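PDB 5UUJ: AlkZ from Streptomyces sahachiroi, which belongs to the AlkZ-like DNA glycosylase family, placed in the helix-turn-helix clan. Local coordinates for residues 14-19 with 219-224; 214-219 with 263-268. One frame throughout, in Å; residues are numbered along the deposited sequence.

Interaction 1: residues 14-19 with 219-224; sequences AWRMQR and YGPATI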
ATOM      1  N   ALA A  14      -2.446  -8.590 -17.567  1.00 16.35           N
ATOM      2  CA  ALA A  14      -1.123  -9.103 -17.898  1.00 19.27           C
ATOM      3  C   ALA A  14      -0.069  -8.005 -17.778  1.00 17.03           C
ATOM      4  O   ALA A  14       1.027  -8.238 -17.267  1.00 16.07           O
ATOM      5  CB  ALA A  14      -1.116  -9.690 -19.297  1.00 17.84           C
ATOM      6  N   TRP A  15      -0.406  -6.810 -18.250  1.00 16.25           N
ATOM      7  CA  TRP A  15       0.522  -5.689 -18.202  1.00 16.19           C
ATOM      8  C   TRP A  15       0.800  -5.284 -16.757  1.00 15.25           C
ATOM      9  O   TRP A  15       1.950  -5.064 -16.376  1.00 15.16           O
ATOM     10  CB  TRP A  15      -0.025  -4.499 -18.989  1.00 16.75           C
ATOM     11  CG  TRP A  15       0.912  -3.334 -18.995  1.00 17.07           C
ATOM     12  CD1 TRP A  15       1.988  -3.153 -19.813  1.00 18.05           C
ATOM     13  CD2 TRP A  15       0.865  -2.190 -18.133  1.00 16.72           C
ATOM     14  NE1 TRP A  15       2.615  -1.971 -19.513  1.00 18.34           N
ATOM     15  CE2 TRP A  15       1.947  -1.359 -18.485  1.00 17.52           C
ATOM     16  CE3 TRP A  15       0.017  -1.790 -17.098  1.00 16.06           C
ATOM     17  CZ2 TRP A  15       2.201  -0.151 -17.841  1.00 17.66           C
ATOM     18  CZ3 TRP A  15       0.272  -0.585 -16.459  1.00 16.20           C
ATOM     19  CH2 TRP A  15       1.353   0.218 -16.834  1.00 16.98           C
ATOM     20  N   ARG A  16      -0.259  -5.199 -15.955  1.00 14.74           N
ATOM     21  CA  ARG A  16      -0.118  -4.878 -14.537  1.00 14.07           C
ATOM     22  C   ARG A  16       0.775  -5.895 -13.831  1.00 13.80           C
ATOM     23  O   ARG A  16       1.649  -5.525 -13.049  1.00 13.49           O
ATOM     24  CB  ARG A  16      -1.486  -4.827 -13.854  1.00 13.95           C
ATOM     25  CG  ARG A  16      -2.306  -3.594 -14.190  1.00 14.33           C
ATOM     26  CD  ARG A  16      -3.707  -3.684 -13.618  1.00 14.52           C
ATOM     27  NE  ARG A  16      -4.490  -2.486 -13.905  1.00 15.13           N
ATOM     28  CZ  ARG A  16      -5.789  -2.357 -13.648  1.00 15.66           C
ATOM     29  NH1 ARG A  16      -6.464  -3.356 -13.098  1.00 15.69           N
ATOM     30  NH2 ARG A  16      -6.415  -1.229 -13.949  1.00 16.44           N
HETATM   31  N   MSE A  17       0.558  -7.174 -14.115  1.00 14.53           N
HETATM   32  CA  MSE A  17       1.331  -8.226 -13.469  1.00 19.64           C
HETATM   33  C   MSE A  17       2.793  -8.201 -13.897  1.00 15.59           C
HETATM   34  O   MSE A  17       3.673  -8.629 -13.151  1.00 14.97           O
HETATM   35  CB  MSE A  17       0.719  -9.591 -13.768  1.00 16.53           C
HETATM   36  CG  MSE A  17      -0.538  -9.860 -12.963  1.00 21.96           C
HETATM   37 SE   MSE A  17      -1.169 -11.685 -13.182  1.00 29.98          SE
HETATM   38  CE  MSE A  17      -1.803 -12.001 -11.367  1.00 30.97           C
ATOM     39  N   GLN A  18       3.050  -7.702 -15.097  1.00 14.96           N
ATOM     40  CA  GLN A  18       4.416  -7.499 -15.544  1.00 15.53           C
ATOM     41  C   GLN A  18       5.039  -6.356 -14.744  1.00 15.02           C
ATOM     42  O   GLN A  18       6.147  -6.481 -14.223  1.00 15.47           O
ATOM     43  CB  GLN A  18       4.454  -7.213 -17.048  1.00 16.50           C
ATOM     44  CG  GLN A  18       5.830  -6.878 -17.589  1.00 26.38           C
ATOM     45  CD  GLN A  18       6.057  -5.380 -17.734  1.00 32.00           C
ATOM     46  OE1 GLN A  18       6.950  -4.811 -17.104  1.00 35.59           O
ATOM     47  NE2 GLN A  18       5.253  -4.737 -18.575  1.00 25.23           N
ATOM     48  N   ARG A  19       4.311  -5.254 -14.621  1.00 14.64           N
ATOM     49  CA  ARG A  19       4.810  -4.093 -13.889  1.00 14.43           C
ATOM     50  C   ARG A  19       4.997  -4.390 -12.401  1.00 13.73           C
ATOM     51  O   ARG A  19       5.874  -3.811 -11.764  1.00 13.76           O
ATOM     52  CB  ARG A  19       3.863  -2.904 -14.064  1.00 14.47           C
ATOM     53  CG  ARG A  19       3.697  -2.436 -15.503  1.00 15.39           C
ATOM     54  CD  ARG A  19       4.968  -1.828 -16.056  1.00 16.37           C
ATOM     55  NE  ARG A  19       5.379  -0.638 -15.316  1.00 16.51           N
ATOM     56  CZ  ARG A  19       6.546  -0.023 -15.476  1.00 17.45           C
ATOM     57  NH1 ARG A  19       7.432  -0.482 -16.351  1.00 18.35           N
ATOM     58  NH2 ARG A  19       6.828   1.054 -14.758  1.00 17.71           N
ATOM     59  N   TYR A 219      -0.740   0.194 -11.648  1.00 13.86           N
ATOM     60  CA  TYR A 219      -2.159  -0.156 -11.595  1.00 13.79           C
ATOM     61  C   TYR A 219      -2.988   0.496 -12.701  1.00 14.06           C
ATOM     62  O   TYR A 219      -4.221   0.480 -12.651  1.00 14.04           O
ATOM     63  CB  TYR A 219      -2.735   0.232 -10.231  1.00 13.17           C
ATOM     64  CG  TYR A 219      -1.861  -0.185  -9.072  1.00 13.45           C
ATOM     65  CD1 TYR A 219      -1.666  -1.528  -8.767  1.00 13.39           C
ATOM     66  CD2 TYR A 219      -1.227   0.764  -8.285  1.00 13.42           C
ATOM     67  CE1 TYR A 219      -0.862  -1.911  -7.713  1.00 13.36           C
ATOM     68  CE2 TYR A 219      -0.425   0.390  -7.226  1.00 12.40           C
ATOM     69  CZ  TYR A 219      -0.246  -0.946  -6.944  1.00 12.82           C
ATOM     70  OH  TYR A 219       0.560  -1.310  -5.893  1.00 15.95           O
ATOM     71  N   GLY A 220      -2.314   1.072 -13.691  1.00 14.90           N
ATOM     72  CA  GLY A 220      -2.999   1.644 -14.834  1.00 16.04           C
ATOM     73  C   GLY A 220      -3.540   0.558 -15.750  1.00 15.64           C
ATOM     74  O   GLY A 220      -3.175  -0.606 -15.602  1.00 15.85           O
ATOM     75  N   PRO A 221      -4.439   0.922 -16.679  1.00 16.11           N
ATOM     76  CA  PRO A 221      -5.075   2.241 -16.767  1.00 16.01           C
ATOM     77  C   PRO A 221      -6.073   2.429 -15.629  1.00 15.32           C
ATOM     78  O   PRO A 221      -6.548   1.433 -15.085  1.00 15.17           O
ATOM     79  CB  PRO A 221      -5.787   2.212 -18.128  1.00 16.93           C
ATOM     80  CG  PRO A 221      -5.207   1.034 -18.865  1.00 17.58           C
ATOM     81  CD  PRO A 221      -4.820   0.056 -17.807  1.00 17.01           C
ATOM     82  N   ALA A 222      -6.378   3.673 -15.269  1.00 15.13           N
ATOM     83  CA  ALA A 222      -7.293   3.933 -14.166  1.00 14.92           C
ATOM     84  C   ALA A 222      -7.975   5.284 -14.311  1.00 14.97           C
ATOM     85  O   ALA A 222      -7.490   6.167 -15.019  1.00 15.43           O
ATOM     86  CB  ALA A 222      -6.551   3.860 -12.842  1.00 13.94           C
ATOM     87  N   THR A 223      -9.110   5.432 -13.636  1.00 14.92           N
ATOM     88  CA  THR A 223      -9.837   6.694 -13.613  1.00 18.13           C
ATOM     89  C   THR A 223      -9.354   7.559 -12.459  1.00 17.81           C
ATOM     90  O   THR A 223      -8.631   7.092 -11.574  1.00 14.30           O
ATOM     91  CB  THR A 223     -11.352   6.479 -13.460  1.00 17.45           C
ATOM     92  OG1 THR A 223     -11.625   5.924 -12.167  1.00 17.71           O
ATOM     93  CG2 THR A 223     -11.883   5.546 -14.542  1.00 19.66           C
ATOM     94  N   ILE A 224      -9.769   8.818 -12.472  1.00 15.52           N
ATOM     95  CA  ILE A 224      -9.481   9.733 -11.379  1.00 15.53           C
ATOM     96  C   ILE A 224     -10.105   9.223 -10.085  1.00 21.45           C
ATOM     97  O   ILE A 224      -9.484   9.288  -9.024  1.00 19.27           O
ATOM     98  CB  ILE A 224     -10.000  11.150 -11.693  1.00 16.39           C
ATOM     99  CG1 ILE A 224      -9.151  11.762 -12.808  1.00 16.99           C
ATOM    100  CG2 ILE A 224      -9.973  12.043 -10.442  1.00 16.46           C
ATOM    101  CD1 ILE A 224      -9.655  13.089 -13.319  1.00 19.41           C
TER

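Interaction 2: residues 214-219 with 263-268; sequences AYLGAY and FVLTEH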
ATOM      1  N   ALA A 214       3.523   7.220 -10.610  1.00 14.55           N
ATOM      2  CA  ALA A 214       3.862   5.993  -9.903  1.00 16.24           C
ATOM      3  C   ALA A 214       2.662   5.052  -9.835  1.00 16.63           C
ATOM      4  O   ALA A 214       2.797   3.847 -10.042  1.00 15.22           O
ATOM      5  CB  ALA A 214       4.366   6.309  -8.503  1.00 15.51           C
ATOM      6  N   TYR A 215       1.488   5.610  -9.552  1.00 13.05           N
ATOM      7  CA  TYR A 215       0.278   4.807  -9.443  1.00 14.78           C
ATOM      8  C   TYR A 215      -0.081   4.137 -10.770  1.00 13.89           C
ATOM      9  O   TYR A 215      -0.287   2.925 -10.827  1.00 14.59           O
ATOM     10  CB  TYR A 215      -0.900   5.660  -8.964  1.00 12.96           C
ATOM     11  CG  TYR A 215      -2.183   4.869  -8.876  1.00 12.25           C
ATOM     12  CD1 TYR A 215      -2.449   4.060  -7.778  1.00 11.92           C
ATOM     13  CD2 TYR A 215      -3.117   4.912  -9.900  1.00 12.59           C
ATOM     14  CE1 TYR A 215      -3.613   3.322  -7.701  1.00 11.99           C
ATOM     15  CE2 TYR A 215      -4.287   4.179  -9.831  1.00 12.58           C
ATOM     16  CZ  TYR A 215      -4.528   3.385  -8.731  1.00 12.31           C
ATOM     17  OH  TYR A 215      -5.689   2.654  -8.665  1.00 12.53           O
ATOM     18  N   LEU A 216      -0.156   4.930 -11.834  1.00 13.70           N
ATOM     19  CA  LEU A 216      -0.528   4.412 -13.148  1.00 14.29           C
ATOM     20  C   LEU A 216       0.513   3.433 -13.685  1.00 14.79           C
ATOM     21  O   LEU A 216       0.199   2.571 -14.506  1.00 15.22           O
ATOM     22  CB  LEU A 216      -0.716   5.559 -14.142  1.00 15.01           C
ATOM     23  CG  LEU A 216      -1.884   6.514 -13.881  1.00 16.35           C
ATOM     24  CD1 LEU A 216      -1.910   7.594 -14.947  1.00 15.87           C
ATOM     25  CD2 LEU A 216      -3.219   5.776 -13.835  1.00 14.53           C
ATOM     26  N   GLY A 217       1.748   3.568 -13.212  1.00 14.85           N
ATOM     27  CA  GLY A 217       2.829   2.708 -13.651  1.00 15.50           C
ATOM     28  C   GLY A 217       2.722   1.286 -13.131  1.00 15.26           C
ATOM     29  O   GLY A 217       3.427   0.397 -13.606  1.00 15.97           O
ATOM     30  N   ALA A 218       1.845   1.071 -12.155  1.00 18.22           N
ATOM     31  CA  ALA A 218       1.652  -0.254 -11.570  1.00 18.14           C
ATOM     32  C   ALA A 218       0.211  -0.737 -11.718  1.00 14.31           C
ATOM     33  O   ALA A 218      -0.029  -1.933 -11.892  1.00 14.80           O
ATOM     34  CB  ALA A 218       2.049  -0.241 -10.101  1.00 18.97           C
ATOM     35  N   TYR A 219      -0.740   0.194 -11.648  1.00 13.86           N
ATOM     36  CA  TYR A 219      -2.159  -0.156 -11.595  1.00 13.79           C
ATOM     37  C   TYR A 219      -2.988   0.496 -12.701  1.00 14.06           C
ATOM     38  O   TYR A 219      -4.221   0.480 -12.651  1.00 14.04           O
ATOM     39  CB  TYR A 219      -2.735   0.232 -10.231  1.00 13.17           C
ATOM     40  CG  TYR A 219      -1.861  -0.185  -9.072  1.00 13.45           C
ATOM     41  CD1 TYR A 219      -1.666  -1.528  -8.767  1.00 13.39           C
ATOM     42  CD2 TYR A 219      -1.227   0.764  -8.285  1.00 13.42           C
ATOM     43  CE1 TYR A 219      -0.862  -1.911  -7.713  1.00 13.36           C
ATOM     44  CE2 TYR A 219      -0.425   0.390  -7.226  1.00 12.40           C
ATOM     45  CZ  TYR A 219      -0.246  -0.946  -6.944  1.00 12.82           C
ATOM     46  OH  TYR A 219       0.560  -1.310  -5.893  1.00 15.95           O
ATOM     47  N   PHE A 263      -7.177   6.396 -17.814  1.00 23.31           N
ATOM     48  CA  PHE A 263      -5.901   6.999 -18.187  1.00 22.66           C
ATOM     49  C   PHE A 263      -4.740   6.029 -17.998  1.00 19.02           C
ATOM     50  O   PHE A 263      -4.628   5.374 -16.963  1.00 17.36           O
ATOM     51  CB  PHE A 263      -5.639   8.263 -17.361  1.00 19.15           C
ATOM     52  CG  PHE A 263      -6.619   9.375 -17.612  1.00 24.27           C
ATOM     53  CD1 PHE A 263      -6.645  10.033 -18.832  1.00 24.62           C
ATOM     54  CD2 PHE A 263      -7.500   9.774 -16.621  1.00 21.01           C
ATOM     55  CE1 PHE A 263      -7.540  11.061 -19.062  1.00 26.11           C
ATOM     56  CE2 PHE A 263      -8.397  10.803 -16.845  1.00 28.23           C
ATOM     57  CZ  PHE A 263      -8.418  11.447 -18.066  1.00 29.01           C
ATOM     58  N   VAL A 264      -3.878   5.946 -19.005  1.00 20.34           N
ATOM     59  CA  VAL A 264      -2.603   5.249 -18.880  1.00 20.30           C
ATOM     60  C   VAL A 264      -1.493   6.238 -19.227  1.00 18.07           C
ATOM     61  O   VAL A 264      -1.729   7.198 -19.960  1.00 18.98           O
ATOM     62  CB  VAL A 264      -2.528   4.004 -19.800  1.00 19.91           C
ATOM     63  CG1 VAL A 264      -2.379   4.404 -21.272  1.00 18.28           C
ATOM     64  CG2 VAL A 264      -1.384   3.097 -19.376  1.00 24.66           C
ATOM     65  N   LEU A 265      -0.297   6.030 -18.687  1.00 18.08           N
ATOM     66  CA  LEU A 265       0.846   6.845 -19.092  1.00 19.19           C
ATOM     67  C   LEU A 265       1.131   6.608 -20.569  1.00 20.08           C
ATOM     68  O   LEU A 265       1.155   5.467 -21.031  1.00 19.78           O
ATOM     69  CB  LEU A 265       2.088   6.526 -18.256  1.00 19.26           C
ATOM     70  CG  LEU A 265       2.023   6.887 -16.770  1.00 19.25           C
ATOM     71  CD1 LEU A 265       3.237   6.340 -16.039  1.00 19.06           C
ATOM     72  CD2 LEU A 265       1.922   8.394 -16.577  1.00 19.51           C
ATOM     73  N   THR A 266       1.338   7.693 -21.307  1.00 21.34           N
ATOM     74  CA  THR A 266       1.591   7.608 -22.739  1.00 22.56           C
ATOM     75  C   THR A 266       2.837   6.771 -23.024  1.00 23.00           C
ATOM     76  O   THR A 266       2.903   6.072 -24.035  1.00 23.50           O
ATOM     77  CB  THR A 266       1.752   9.010 -23.354  1.00 24.17           C
ATOM     78  OG1 THR A 266       0.569   9.777 -23.095  1.00 23.87           O
ATOM     79  CG2 THR A 266       1.987   8.930 -24.867  1.00 25.73           C
ATOM     80  N   GLU A 267       3.814   6.828 -22.125  1.00 22.97           N
ATOM     81  CA  GLU A 267       5.049   6.066 -22.296  1.00 23.73           C
ATOM     82  C   GLU A 267       4.814   4.553 -22.201  1.00 22.44           C
ATOM     83  O   GLU A 267       5.694   3.768 -22.535  1.00 22.98           O
ATOM     84  CB  GLU A 267       6.091   6.497 -21.258  1.00 23.99           C
ATOM     85  CG  GLU A 267       5.667   6.285 -19.810  1.00 24.01           C
ATOM     86  CD  GLU A 267       6.787   6.569 -18.819  1.00 29.35           C
ATOM     87  OE1 GLU A 267       6.540   7.292 -17.830  1.00 33.35           O
ATOM     88  OE2 GLU A 267       7.913   6.063 -19.022  1.00 32.84           O
ATOM     89  N   HIS A 268       3.626   4.155 -21.751  1.00 21.04           N
ATOM     90  CA  HIS A 268       3.279   2.741 -21.604  1.00 20.05           C
ATOM     91  C   HIS A 268       2.180   2.297 -22.572  1.00 19.90           C
ATOM     92  O   HIS A 268       1.779   1.133 -22.567  1.00 19.25           O
ATOM     93  CB  HIS A 268       2.830   2.455 -20.167  1.00 18.79           C
ATOM     94  CG  HIS A 268       3.911   2.626 -19.149  1.00 19.03           C
ATOM     95  ND1 HIS A 268       3.658   3.035 -17.858  1.00 18.48           N
ATOM     96  CD2 HIS A 268       5.250   2.436 -19.231  1.00 19.98           C
ATOM     97  CE1 HIS A 268       4.796   3.094 -17.187  1.00 19.09           C
ATOM     98  NE2 HIS A 268       5.774   2.735 -17.997  1.00 20.01           N
TER
HETATM   99  O   HOH W   1       0.834   3.796 -17.170  1.00 12.74           O

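Interaction 1: residues 14-19 with 219-224
An arginine on a helix clasps the carbonyls of a cis-proline loop in this contact: R16 of helix 9-19 meets G220 and P221, joined by a cis peptide bond, in the loop between helices 204-219 and 224-232. The R16 side chain runs out extended from CG to NE, and its guanidinium turns one edge to the loop. R16 NE donates to G220 O at 2.9 Å, a fairly straight bond (161°) in which the acceptor lies in the guanidinium plane while the donor stands well above the carbonyl plane. R16 NH2 donates to P221 O, also at 2.9 Å but more bent, again within the guanidinium plane. Y219 O approaches the same group obliquely, 3.1 Å from R16 NH2, so three successive carbonyls gather round one probably positive side chain in a buried setting. V12 of helix 9-19 and L272 of helix 269-274 pack against the proline. The preceding residue, W15, also points toward the loop, and its NE1 is hydrogen-bonded to E271 OE1. R19 CG lies 3.5 Å above one face of the W15 indole, toward its rim, and W15 CZ3 reaches G220 O at 3.6 Å.

Interaction 2: residues 214-219 with 263-268
The imidazole of H268 meets helix 204-219 at G217, H268 CE1 lying 4.1 Å from G217 CA in an oblique approach. One face of the ring carries E267 CG over its centre, and a water lies at the edge, in the ring plane, its O 3.0 Å from H268 ND1. That water O accepts from L265 N at 2.9 Å and donates weakly to L216 O, so it links the helix segment 214-219 to the end of strand 263-265 and to the turn beyond it, where no direct hydrogen bond joins the two segments. The turn itself is closed by the backbone bond from H268 N to L265 O.

Beside the water bridge, packing centres on L216. L216 CB sits 4.0 Å from L265 CG. Chi1 of -66° sets L216 CG anti to the carbonyl carbon, and from there the branch extends to the strand, where L216 CD2 touches the backbone at F263 O, 3.5 Å away. L216 CD1 comes to 4.5 Å from F263 CB, a looser contact. L265 also brings its CD1 to 4.2 Å from G217 N, so its side chain lies against the helix backbone where glycine carries no side chain.

The helix segment crosses the strand nearly perpendicularly, at -98°, with the axes 7.7 Å apart. Strand 260-265 is an outermost strand of a small three-stranded sheet and runs antiparallel to strand 252-257, whose L252 packs against both L216 and L265. A222, in the loop before helix 224-232, also meets L216, while the H268 ring meets that of W15 on helix 9-19, their planes about 55° apart.

Interactions 1 and 2 lie about 7 Å apart, centre to centre, on the same side of the chain's centre, and they share Y219. Their segments alternate along the chain: 14-19, 214-219, 219-224, then 263-268. Direct contacts join them as well. R19 NE probably hydrogen-bonds to G217 O, A222 O probably accepts a hydrogen bond from F263 N, and the W15 indole packs on H268 and L216 O. The N-terminal helix 9-19, the end of helix 204-219 with its following loop, and edge strand 260-265 thus form one continuous buried junction, tying the chain's beginning to a region some 200 residues later.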